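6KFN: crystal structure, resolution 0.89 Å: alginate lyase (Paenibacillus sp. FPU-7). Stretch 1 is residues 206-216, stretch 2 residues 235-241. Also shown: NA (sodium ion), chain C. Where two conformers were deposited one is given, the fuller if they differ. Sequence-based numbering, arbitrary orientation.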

# COMPACT_ATOMS: atom_id res chain seq x y z
N THR A 206 7.30 3.13 14.26
CA THR A 206 7.25 3.78 15.58
C THR A 206 6.81 2.88 16.72
O THR A 206 7.08 3.23 17.88
CB THR A 206 6.25 4.96 15.58
OG1 THR A 206 4.93 4.51 15.29
CG2 THR A 206 6.72 6.08 14.66
N GLY A 207 6.09 1.78 16.46
CA GLY A 207 5.43 1.05 17.51
C GLY A 207 4.06 1.59 17.89
O GLY A 207 3.39 0.97 18.72
N ALA A 208 3.63 2.72 17.34
CA ALA A 208 2.36 3.31 17.74
C ALA A 208 1.22 2.41 17.32
O ALA A 208 1.23 1.81 16.25
CB ALA A 208 2.18 4.65 17.04
N ASN A 209 0.19 2.34 18.16
CA ASN A 209 -1.05 1.64 17.72
C ASN A 209 -0.73 0.25 17.20
O ASN A 209 -1.21 -0.18 16.14
CB ASN A 209 -1.85 2.43 16.68
CG ASN A 209 -3.24 1.90 16.46
OD1 ASN A 209 -3.86 1.30 17.35
ND2 ASN A 209 -3.78 2.15 15.27
N TYR A 210 0.13 -0.44 18.00
CA TYR A 210 0.51 -1.86 17.80
C TYR A 210 1.36 -2.12 16.57
O TYR A 210 1.56 -3.28 16.22
CB TYR A 210 -0.70 -2.81 17.83
CG TYR A 210 -1.65 -2.60 18.97
CD1 TYR A 210 -1.36 -3.14 20.21
CD2 TYR A 210 -2.84 -1.89 18.81
CE1 TYR A 210 -2.24 -2.98 21.28
CE2 TYR A 210 -3.72 -1.73 19.87
CZ TYR A 210 -3.40 -2.28 21.09
OH TYR A 210 -4.27 -2.11 22.14
N ALA A 211 1.85 -1.09 15.94
CA ALA A 211 2.52 -1.22 14.66
C ALA A 211 4.00 -1.47 14.89
O ALA A 211 4.81 -0.55 15.08
CB ALA A 211 2.31 0.03 13.81
N ASP A 212 4.35 -2.75 14.93
CA ASP A 212 5.65 -3.20 15.43
C ASP A 212 6.21 -4.34 14.58
O ASP A 212 7.05 -5.11 15.04
CB ASP A 212 5.59 -3.53 16.91
CG ASP A 212 4.65 -4.67 17.26
OD1 ASP A 212 4.08 -5.32 16.38
OD2 ASP A 212 4.45 -4.86 18.49
N SER A 213 5.79 -4.40 13.32
CA SER A 213 6.29 -5.39 12.37
C SER A 213 6.24 -4.76 10.98
O SER A 213 5.55 -3.76 10.76
CB SER A 213 5.47 -6.68 12.41
OG SER A 213 4.11 -6.43 12.05
N PHE A 214 6.95 -5.36 10.02
CA PHE A 214 6.85 -4.90 8.64
C PHE A 214 5.43 -5.06 8.08
O PHE A 214 4.92 -4.19 7.39
CB PHE A 214 7.82 -5.62 7.70
CG PHE A 214 9.28 -5.60 8.09
CD1 PHE A 214 9.99 -4.41 8.24
CD2 PHE A 214 9.96 -6.80 8.26
CE1 PHE A 214 11.34 -4.44 8.58
CE2 PHE A 214 11.29 -6.81 8.59
CZ PHE A 214 11.99 -5.64 8.74
N ILE A 215 4.87 -6.25 8.33
CA ILE A 215 3.55 -6.60 7.84
C ILE A 215 2.77 -7.19 9.00
O ILE A 215 3.30 -7.98 9.80
CB ILE A 215 3.61 -7.65 6.68
CG1 ILE A 215 4.54 -7.15 5.57
CG2 ILE A 215 2.19 -7.92 6.16
CD1 ILE A 215 4.67 -8.10 4.39
N ASP A 216 1.49 -6.83 9.10
CA ASP A 216 0.53 -7.53 9.95
C ASP A 216 -0.55 -8.08 9.03
O ASP A 216 -1.13 -7.33 8.24
CB ASP A 216 -0.08 -6.63 11.01
CG ASP A 216 -0.83 -7.38 12.10
OD1 ASP A 216 -0.70 -8.63 12.17
OD2 ASP A 216 -1.51 -6.68 12.90
NA NA C . 1.76 -5.57 15.78
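Stretch 2 (235-241) SNIVDAF

How does stretch 2 run along stretch 1? The two segments run in the same direction, Asp-212 beside Ile-237 (CA to CA 4.5 Å) and Ile-215 beside Phe-241 (CA to CA 5.0 Å), where they form a parallel beta bridge, with stretch 2 taking one more residue to cover the distance. Much of stretch 2 is irregular: Asn-236 is compact at phi/psi -70/-17, Ile-237 extended at -91/113, Val-238 compact at -95/-31, Asp-239 extended, and Ala-240 turns the chain at -67/-56. Phe-214 turns stretch 1 likewise at -62/-46, and a bond from Phe-214 N to Ala-240 O links the two corners.

Which polar contacts tie the backbones? The firmest is the hydrogen bond from Val-238 N to Asp-212 O, 2.8 Å long and fairly straight. At the corners, Ala-240 O accepts two weak bonds: from Phe-214 N at 2.9 Å, where the angle is poor, and from Ile-215 N at 3.5 Å, where the length is. CA-H...O contacts add to these: Ser-213 CA is 3.2 Å from Asp-239 O and, beyond the corners, Phe-241 CA is 3.5 Å from Ile-215 O.

What do the apolar side chains add? The Phe-214 ring is the meeting point. Phe-214 CE1 lies 4.0 Å from Ile-237 CD1, and Phe-214 CD2 lies 3.8 Å from Ala-240 CB and 4.2 Å from Phe-241 CE1. Phe-241, with chi1 at m, also brings CE1 to 3.8 Å from Ile-215 CD1, on the sheet face these two residues share.

How does stretch 2 begin against the loop of stretch 1? Asn-236 points its CB toward stretch 1, and Asn-236 CG comes 3.3 Å from Thr-206 O. Asn-236 O lies 3.2 Å from Asp-212 CB. The Asp-212 side chain meanwhile binds sodium, with OD1 2.4 Å from NA, while Asp-212 O accepts the hydrogen bond from Val-238 N, so one residue serves both the ion site and the backbone contact.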

# COMPACT_ATOMS: atom_id res chain seq x y z
N SER A 235 14.39 -0.83 17.43
CA SER A 235 13.83 -1.60 18.52
C SER A 235 12.31 -1.56 18.58
O SER A 235 11.71 -2.37 19.31
CB SER A 235 14.41 -1.12 19.86
OG SER A 235 15.79 -1.39 19.89
N ASN A 236 11.68 -0.64 17.86
CA ASN A 236 10.21 -0.66 17.78
C ASN A 236 9.69 -1.84 16.96
O ASN A 236 8.50 -2.13 17.02
CB ASN A 236 9.67 0.65 17.25
CG ASN A 236 10.02 1.79 18.18
OD1 ASN A 236 9.67 1.74 19.35
ND2 ASN A 236 10.72 2.79 17.69
N ILE A 237 10.54 -2.47 16.16
CA ILE A 237 10.15 -3.63 15.36
C ILE A 237 10.43 -4.87 16.20
O ILE A 237 11.59 -5.17 16.52
CB ILE A 237 10.91 -3.66 14.03
CG1 ILE A 237 10.55 -2.44 13.20
CG2 ILE A 237 10.64 -4.98 13.29
CD1 ILE A 237 11.40 -2.28 11.94
N VAL A 238 9.36 -5.56 16.59
CA VAL A 238 9.41 -6.72 17.46
C VAL A 238 9.45 -8.04 16.68
O VAL A 238 10.02 -9.01 17.17
CB VAL A 238 8.22 -6.67 18.44
CG1 VAL A 238 8.07 -7.98 19.19
CG2 VAL A 238 8.40 -5.47 19.36
N ASP A 239 8.84 -8.09 15.51
CA ASP A 239 8.77 -9.26 14.64
C ASP A 239 8.86 -8.75 13.21
O ASP A 239 8.44 -7.64 12.92
CB ASP A 239 7.46 -10.03 14.80
CG ASP A 239 7.23 -10.61 16.17
OD1 ASP A 239 8.10 -11.35 16.66
OD2 ASP A 239 6.13 -10.32 16.73
N ALA A 240 9.35 -9.60 12.29
CA ALA A 240 9.27 -9.23 10.87
C ALA A 240 7.81 -9.18 10.40
O ALA A 240 7.34 -8.18 9.85
CB ALA A 240 10.06 -10.19 10.00
N PHE A 241 7.10 -10.31 10.59
CA PHE A 241 5.75 -10.48 10.09
C PHE A 241 4.90 -11.06 11.22
O PHE A 241 5.36 -11.92 11.97
CB PHE A 241 5.70 -11.45 8.89
CG PHE A 241 6.71 -11.14 7.80
CD1 PHE A 241 6.76 -9.89 7.19
CD2 PHE A 241 7.60 -12.11 7.38
CE1 PHE A 241 7.66 -9.62 6.18
CE2 PHE A 241 8.51 -11.85 6.36
CZ PHE A 241 8.55 -10.61 5.77
O HOH W 1 2.45 -4.77 13.66
O HOH W 2 -0.53 -5.52 15.16
O HOH W 3 1.10 -6.36 17.90